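Local coordinates for flagellin (Burkholderia pseudomallei, PDB 4CFI), which probably polymerises, as flagellins do, into the filament of the bacterial flagellum, and is a target of the immune response, at residues T111-I115 with M206-I210; K145-F150 with S181-L185. All coordinates share one frame; numbering follows the deposited sequence. Where two conformers were deposited one is given.

Contact 1 (T111-I115 with M206-I210); sequences TLGTI and MVAQI
Leu112 meets the helix twice: its side chain packs on Ile210 and its carbonyl is bound by Gln209. Its CB lies 3.9 Å from CG2 of Ile210, CD1 reaches the same methyl, and the two side chains cross at about a right angle. In the conformer of Gln209 described, Leu112 O accepts a hydrogen bond from Gln209 NE2 at 3.1 Å, with an N-H...O angle of 152°; the donor sits in the carbonyl plane and the oxygen close to the amide plane of the glutamine. With CG anti to the backbone N (chi1 167°) and the rest of the chain extended, Gln209 reaches from the helix to the strand. Gly113 presents bare backbone: its CA packs 3.9 Å from Met206 SD and equally near CG1 of Ile210, so that helix side chains occupy the place where a CB would stand. Thr114 turns its side chain from the helix to Asn139 on strand 135-142, while its carbonyl faces Met206, whose CG comes within 3.4 Å of Thr114 O. In the modelled conformer described, bends at chi2 and chi3 fold the methionine back, laying SD and CE along this stretch of backbone. Ile115 closes the row. Its CG1 rests on Met206 CG, and its CD1 meets CG2 of Val207 at 3.9 Å and CD1 of Ile210 at 4.1 Å. The core continues to Val140, which both Ile115 and Ile210 touch, and to Leu187. One amide hydrogen bond thus accompanies a largely apolar interface. The axes of segments 111-115 and 206-210, on strand 111-119 and helix 197-213, approach to 7.8 Å and run almost antiparallel (173°): a helix packed on the face of an antiparallel sheet within the flagellin D2 region.

Contact 2 (K145-F150 with S181-L185); sequences KGGFTF and SFQTL
Gly146 and Phe182 bring the two backbones together, their CA atoms 4.3 Å apart, where segments 145-150 and 181-185 run in roughly the same direction, 17° apart end to end. Gln183 N donates to Gly146 O at 2.9 Å with an N-H...O angle of 165°, a fairly straight bond at the hydrogen although the donor stands well above the carbonyl plane. Asn214 ND2 is a second donor to that oxygen. The CA of the same glycine directs a C-H at Ser181 O, 3.4 Å away; a CB would collide with this carbonyl, and the positive phi of Gly146 also suits a residue without one. A water donates to Lys145 O at 2.8 Å and is hydrogen-bonded to Ser181 OG in the conformer described, bridging the two segments.

Gln183 folds its CB and CG against the glycines, CG lying 3.9 Å from Gly147 CA, while CB approaches CE2 of Phe148 obliquely. Leu185 fills the angle between two phenylalanines. Its CD1 lies over a face of Phe148, 4.3 Å from the ring centroid, in a CH-pi contact, and the same methyl meets Phe150 at the ring edge, in plane, 3.9 Å from CE1. CG of Leu185 is anti to the backbone N (chi1 -171°), which carries the branch toward these rings. Phe150 also stacks on Phe167 of helix 160-167, and Leu185 touches that phenylalanine and Ile210.

Polar grip and apolar packing therefore divide along the segments. At the glycine end, close backbone approach lets one backbone hydrogen bond and a bridging water join two loop segments; at the other, Leu185, chiefly through one methyl shared by two rings, packs the loop onto strand 148-152 through dispersion and CH-pi contacts.

How the contacts relate
After the N-terminal helices and short hairpins, the chain enters strand 111-119, crosses the antiparallel sheet through 135-142 to 148-152, and passes helix 160-167 before returning. Contact 2 closes the inner loop, bringing 181-185 back to the start of strand 148-152. Contact 1 closes the outer one when helix 197-213 reaches strand 111-119, so contact 2 is nested within contact 1. Thus the two bordering strands of one sheet are each tied to a later part of the chain. The contacts, about 12 Å apart between centres, share one core: Leu112 CD1 lies 3.8 Å from Phe148 CE1, and Ile210 CG2 is equally close to Leu185 CD2.

Contact 1 (T111-I115 with M206-I210)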
ATOM      1  N   THR A 111      -4.359   9.847   2.609  1.00  8.83           N
ATOM      2  CA  THR A 111      -5.713   9.891   3.137  1.00  8.77           C
ATOM      3  C   THR A 111      -6.430   8.609   2.724  1.00  8.29           C
ATOM      4  O   THR A 111      -6.606   8.320   1.553  1.00 11.59           O
ATOM      5  CB  THR A 111      -6.461  11.152   2.696  1.00 10.82           C
ATOM      6  OG1 THR A 111      -5.772  12.296   3.232  1.00 12.20           O
ATOM      7  CG2 THR A 111      -7.888  11.163   3.231  1.00 11.75           C
ATOM      8  N   LEU A 112      -6.830   7.837   3.724  1.00  7.24           N
ATOM      9  CA  LEU A 112      -7.473   6.543   3.540  1.00  7.45           C
ATOM     10  C   LEU A 112      -8.971   6.679   3.335  1.00  7.18           C
ATOM     11  O   LEU A 112      -9.591   5.814   2.730  1.00  8.81           O
ATOM     12  CB  LEU A 112      -7.188   5.628   4.748  1.00  7.95           C
ATOM     13  CG  LEU A 112      -5.707   5.414   5.060  1.00  8.18           C
ATOM     14  CD1 LEU A 112      -5.549   4.541   6.303  1.00  9.06           C
ATOM     15  CD2 LEU A 112      -4.992   4.767   3.883  1.00 10.70           C
ATOM     16  N   GLY A 113      -9.562   7.731   3.894  1.00  7.81           N
ATOM     17  CA  GLY A 113     -10.992   7.999   3.754  1.00  7.68           C
ATOM     18  C   GLY A 113     -11.397   9.148   4.648  1.00  7.01           C
ATOM     19  O   GLY A 113     -10.630   9.551   5.519  1.00  7.49           O
ATOM     20  N   THR A 114     -12.605   9.652   4.414  1.00  7.05           N
ATOM     21  CA  THR A 114     -13.183  10.736   5.170  1.00  7.45           C
ATOM     22  C   THR A 114     -14.555  10.291   5.677  1.00  6.90           C
ATOM     23  O   THR A 114     -15.384   9.784   4.914  1.00  8.42           O
ATOM     24  CB  THR A 114     -13.320  11.973   4.271  1.00  8.16           C
ATOM     25  OG1 THR A 114     -12.018  12.359   3.834  1.00  9.14           O
ATOM     26  CG2 THR A 114     -13.995  13.132   4.998  1.00  9.44           C
ATOM     27  N   ILE A 115     -14.772  10.491   6.972  1.00  6.88           N
ATOM     28  CA  ILE A 115     -15.983  10.041   7.674  1.00  7.21           C
ATOM     29  C   ILE A 115     -16.800  11.267   8.067  1.00  6.87           C
ATOM     30  O   ILE A 115     -16.269  12.198   8.689  1.00  7.12           O
ATOM     31  CB  ILE A 115     -15.649   9.246   8.968  1.00  7.28           C
ATOM     32  CG1 ILE A 115     -14.618   8.139   8.682  1.00  8.75           C
ATOM     33  CG2 ILE A 115     -16.913   8.726   9.631  1.00  7.84           C
ATOM     34  CD1 ILE A 115     -13.980   7.575   9.933  1.00  9.29           C
ATOM     35  N   MET A 206     -17.598   3.473   5.498  0.75  8.84           N
ATOM     36  CA  MET A 206     -16.307   4.141   5.312  0.75  8.00           C
ATOM     37  C   MET A 206     -15.234   3.575   6.242  0.75  7.59           C
ATOM     38  O   MET A 206     -14.093   3.389   5.833  0.75  8.05           O
ATOM     39  CB  MET A 206     -16.439   5.659   5.482  0.75  8.27           C
ATOM     40  CG  MET A 206     -15.156   6.437   5.246  0.75  8.51           C
ATOM     41  SD  MET A 206     -14.363   6.113   3.664  0.75 10.80           S
ATOM     42  CE  MET A 206     -15.404   7.062   2.563  0.75 11.86           C
ATOM     43  N   VAL A 207     -15.591   3.284   7.483  1.00  7.89           N
ATOM     44  CA  VAL A 207     -14.637   2.653   8.404  1.00  8.81           C
ATOM     45  C   VAL A 207     -14.185   1.281   7.861  1.00  8.95           C
ATOM     46  O   VAL A 207     -12.995   0.945   7.917  1.00  9.64           O
ATOM     47  CB  VAL A 207     -15.231   2.547   9.825  1.00  9.50           C
ATOM     48  CG1 VAL A 207     -14.354   1.698  10.749  1.00  9.39           C
ATOM     49  CG2 VAL A 207     -15.413   3.938  10.404  1.00 10.15           C
ATOM     50  N   ALA A 208     -15.117   0.499   7.315  1.00  9.28           N
ATOM     51  CA  ALA A 208     -14.767  -0.776   6.694  1.00 10.15           C
ATOM     52  C   ALA A 208     -13.817  -0.581   5.517  1.00  9.74           C
ATOM     53  O   ALA A 208     -12.838  -1.325   5.385  1.00 10.70           O
ATOM     54  CB  ALA A 208     -16.007  -1.548   6.265  1.00 11.63           C
ATOM     55  N   GLN A 209     -14.105   0.410   4.661  0.50  9.19           N
ATOM     56  CA  GLN A 209     -13.212   0.792   3.541  0.50  9.92           C
ATOM     57  C   GLN A 209     -11.825   1.043   4.074  0.50  8.19           C
ATOM     58  O   GLN A 209     -10.869   0.415   3.644  0.50  7.93           O
ATOM     59  CB  GLN A 209     -13.664   2.073   2.780  0.50 10.97           C
ATOM     60  CG  GLN A 209     -12.592   2.670   1.827  0.50 11.55           C
ATOM     61  CD  GLN A 209     -13.010   3.974   1.120  0.50 12.15           C
ATOM     62  OE1 GLN A 209     -14.088   4.028   0.538  0.50 12.64           O
ATOM     63  NE2 GLN A 209     -12.159   5.033   1.176  0.50 10.25           N
ATOM     64  N   ILE A 210     -11.733   1.976   5.012  1.00  6.94           N
ATOM     65  CA  ILE A 210     -10.446   2.383   5.558  1.00  6.92           C
ATOM     66  C   ILE A 210      -9.674   1.186   6.109  1.00  6.97           C
ATOM     67  O   ILE A 210      -8.471   1.049   5.838  1.00  7.89           O
ATOM     68  CB  ILE A 210     -10.630   3.453   6.643  1.00  6.44           C
ATOM     69  CG1 ILE A 210     -11.123   4.766   6.008  1.00  7.02           C
ATOM     70  CG2 ILE A 210      -9.327   3.680   7.385  1.00  6.92           C
ATOM     71  CD1 ILE A 210     -11.710   5.788   6.979  1.00  7.60           C
TER

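Contact 2 (K145-F150 with S181-L185)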
ATOM      1  N   LYS A 145       3.161   3.166   9.635  1.00  5.65           N
ATOM      2  CA  LYS A 145       3.409   2.096  10.599  1.00  5.41           C
ATOM      3  C   LYS A 145       2.141   1.280  10.870  1.00  5.62           C
ATOM      4  O   LYS A 145       2.077   0.524  11.854  1.00  5.65           O
ATOM      5  CB  LYS A 145       3.958   2.682  11.909  1.00  6.26           C
ATOM      6  CG  LYS A 145       5.282   3.419  11.703  1.00  7.31           C
ATOM      7  CD  LYS A 145       5.863   4.012  12.980  1.00 10.44           C
ATOM      8  CE  LYS A 145       6.402   2.982  13.948  1.00 13.59           C
ATOM      9  NZ  LYS A 145       7.519   2.151  13.424  1.00 15.16           N
ATOM     10  N   GLY A 146       1.148   1.401   9.986  1.00  5.50           N
ATOM     11  CA  GLY A 146      -0.098   0.643  10.100  1.00  4.96           C
ATOM     12  C   GLY A 146      -1.188   1.317  10.923  1.00  4.40           C
ATOM     13  O   GLY A 146      -2.255   0.712  11.120  1.00  5.60           O
ATOM     14  N   GLY A 147      -0.961   2.567  11.350  1.00  4.81           N
ATOM     15  CA  GLY A 147      -1.956   3.322  12.102  1.00  5.43           C
ATOM     16  C   GLY A 147      -2.226   4.674  11.465  1.00  4.63           C
ATOM     17  O   GLY A 147      -2.021   4.876  10.261  1.00  5.13           O
ATOM     18  N   PHE A 148      -2.737   5.597  12.270  1.00  5.05           N
ATOM     19  CA  PHE A 148      -3.477   6.738  11.753  1.00  5.75           C
ATOM     20  C   PHE A 148      -3.183   8.049  12.464  1.00  5.51           C
ATOM     21  O   PHE A 148      -2.920   8.061  13.670  1.00  6.60           O
ATOM     22  CB  PHE A 148      -5.006   6.476  11.894  1.00  6.37           C
ATOM     23  CG  PHE A 148      -5.427   5.079  11.537  1.00  5.85           C
ATOM     24  CD1 PHE A 148      -5.367   4.652  10.226  1.00  5.91           C
ATOM     25  CD2 PHE A 148      -5.836   4.165  12.512  1.00  6.22           C
ATOM     26  CE1 PHE A 148      -5.706   3.346   9.901  1.00  6.48           C
ATOM     27  CE2 PHE A 148      -6.182   2.866  12.192  1.00  6.73           C
ATOM     28  CZ  PHE A 148      -6.129   2.459  10.879  1.00  6.46           C
ATOM     29  N   THR A 149      -3.312   9.133  11.711  1.00  5.67           N
ATOM     30  CA  THR A 149      -3.505  10.469  12.266  1.00  5.96           C
ATOM     31  C   THR A 149      -4.827  11.015  11.680  1.00  5.23           C
ATOM     32  O   THR A 149      -5.391  10.433  10.753  1.00  6.06           O
ATOM     33  CB  THR A 149      -2.327  11.405  11.941  1.00  6.95           C
ATOM     34  OG1 THR A 149      -2.167  11.502  10.517  1.00  7.26           O
ATOM     35  CG2 THR A 149      -1.033  10.934  12.599  1.00  8.20           C
ATOM     36  N   PHE A 150      -5.299  12.139  12.230  1.00  5.84           N
ATOM     37  CA  PHE A 150      -6.666  12.591  11.982  1.00  5.40           C
ATOM     38  C   PHE A 150      -6.764  14.091  11.845  1.00  6.06           C
ATOM     39  O   PHE A 150      -6.229  14.833  12.679  1.00  7.19           O
ATOM     40  CB  PHE A 150      -7.565  12.177  13.138  1.00  5.80           C
ATOM     41  CG  PHE A 150      -7.539  10.702  13.415  1.00  5.74           C
ATOM     42  CD1 PHE A 150      -8.349   9.843  12.701  1.00  5.95           C
ATOM     43  CD2 PHE A 150      -6.705  10.156  14.384  1.00  5.83           C
ATOM     44  CE1 PHE A 150      -8.321   8.489  12.954  1.00  6.01           C
ATOM     45  CE2 PHE A 150      -6.685   8.783  14.638  1.00  6.10           C
ATOM     46  CZ  PHE A 150      -7.518   7.957  13.941  1.00  6.08           C
ATOM     47  N   SER A 181       2.694  -4.421  10.959  0.50  6.56           N
ATOM     48  CA  SER A 181       1.494  -4.669  11.753  0.50  6.35           C
ATOM     49  C   SER A 181       0.520  -3.526  11.565  0.50  6.93           C
ATOM     50  O   SER A 181       0.906  -2.411  11.180  0.50  6.67           O
ATOM     51  CB  SER A 181       1.835  -4.789  13.230  0.50  5.90           C
ATOM     52  OG  SER A 181       2.249  -3.511  13.706  0.50  6.32           O
ATOM     53  N   PHE A 182      -0.733  -3.809  11.908  1.00  7.06           N
ATOM     54  CA  PHE A 182      -1.874  -3.016  11.473  1.00  7.26           C
ATOM     55  C   PHE A 182      -2.788  -2.708  12.637  1.00  6.92           C
ATOM     56  O   PHE A 182      -3.206  -3.612  13.362  1.00  9.74           O
ATOM     57  CB  PHE A 182      -2.653  -3.790  10.400  1.00  7.78           C
ATOM     58  CG  PHE A 182      -1.797  -4.199   9.233  1.00  7.59           C
ATOM     59  CD1 PHE A 182      -1.085  -5.379   9.270  1.00  8.90           C
ATOM     60  CD2 PHE A 182      -1.643  -3.366   8.118  1.00  7.66           C
ATOM     61  CE1 PHE A 182      -0.261  -5.742   8.223  1.00  9.66           C
ATOM     62  CE2 PHE A 182      -0.826  -3.733   7.067  1.00  7.79           C
ATOM     63  CZ  PHE A 182      -0.126  -4.915   7.121  1.00  8.60           C
ATOM     64  N   GLN A 183      -3.131  -1.434  12.797  0.50  6.08           N
ATOM     65  CA  GLN A 183      -4.160  -1.056  13.738  0.50  5.78           C
ATOM     66  C   GLN A 183      -5.509  -1.257  13.084  0.50  6.51           C
ATOM     67  O   GLN A 183      -5.613  -1.328  11.862  0.50  6.96           O
ATOM     68  CB  GLN A 183      -3.982   0.391  14.182  0.50  5.35           C
ATOM     69  CG  GLN A 183      -2.628   0.654  14.812  0.50  5.26           C
ATOM     70  CD  GLN A 183      -2.322  -0.279  15.967  0.50  5.75           C
ATOM     71  OE1 GLN A 183      -3.082  -0.350  16.941  0.50  6.23           O
ATOM     72  NE2 GLN A 183      -1.203  -0.989  15.881  0.50  5.89           N
ATOM     73  N   THR A 184      -6.527  -1.391  13.928  1.00  6.60           N
ATOM     74  CA  THR A 184      -7.928  -1.511  13.496  1.00  7.73           C
ATOM     75  C   THR A 184      -8.648  -0.198  13.826  1.00  6.63           C
ATOM     76  O   THR A 184      -8.735   0.163  14.993  1.00  7.73           O
ATOM     77  CB  THR A 184      -8.646  -2.655  14.266  1.00 10.01           C
ATOM     78  OG1 THR A 184      -7.983  -3.893  14.004  1.00 13.06           O
ATOM     79  CG2 THR A 184     -10.129  -2.756  13.891  1.00 12.22           C
ATOM     80  N   LEU A 185      -9.117   0.532  12.811  1.00  5.97           N
ATOM     81  CA  LEU A 185      -9.864   1.742  13.058  1.00  5.52           C
ATOM     82  C   LEU A 185     -11.202   1.370  13.664  1.00  6.30           C
ATOM     83  O   LEU A 185     -11.891   0.528  13.123  1.00  7.69           O
ATOM     84  CB  LEU A 185     -10.072   2.519  11.756  1.00  6.06           C
ATOM     85  CG  LEU A 185     -10.664   3.921  11.926  1.00  6.45           C
ATOM     86  CD1 LEU A 185      -9.671   4.871  12.584  1.00  7.79           C
ATOM     87  CD2 LEU A 185     -11.130   4.477  10.585  1.00  7.65           C
TER
HETATM   88  O   HOH W   1       0.604  -1.007  13.738  1.00  8.54           O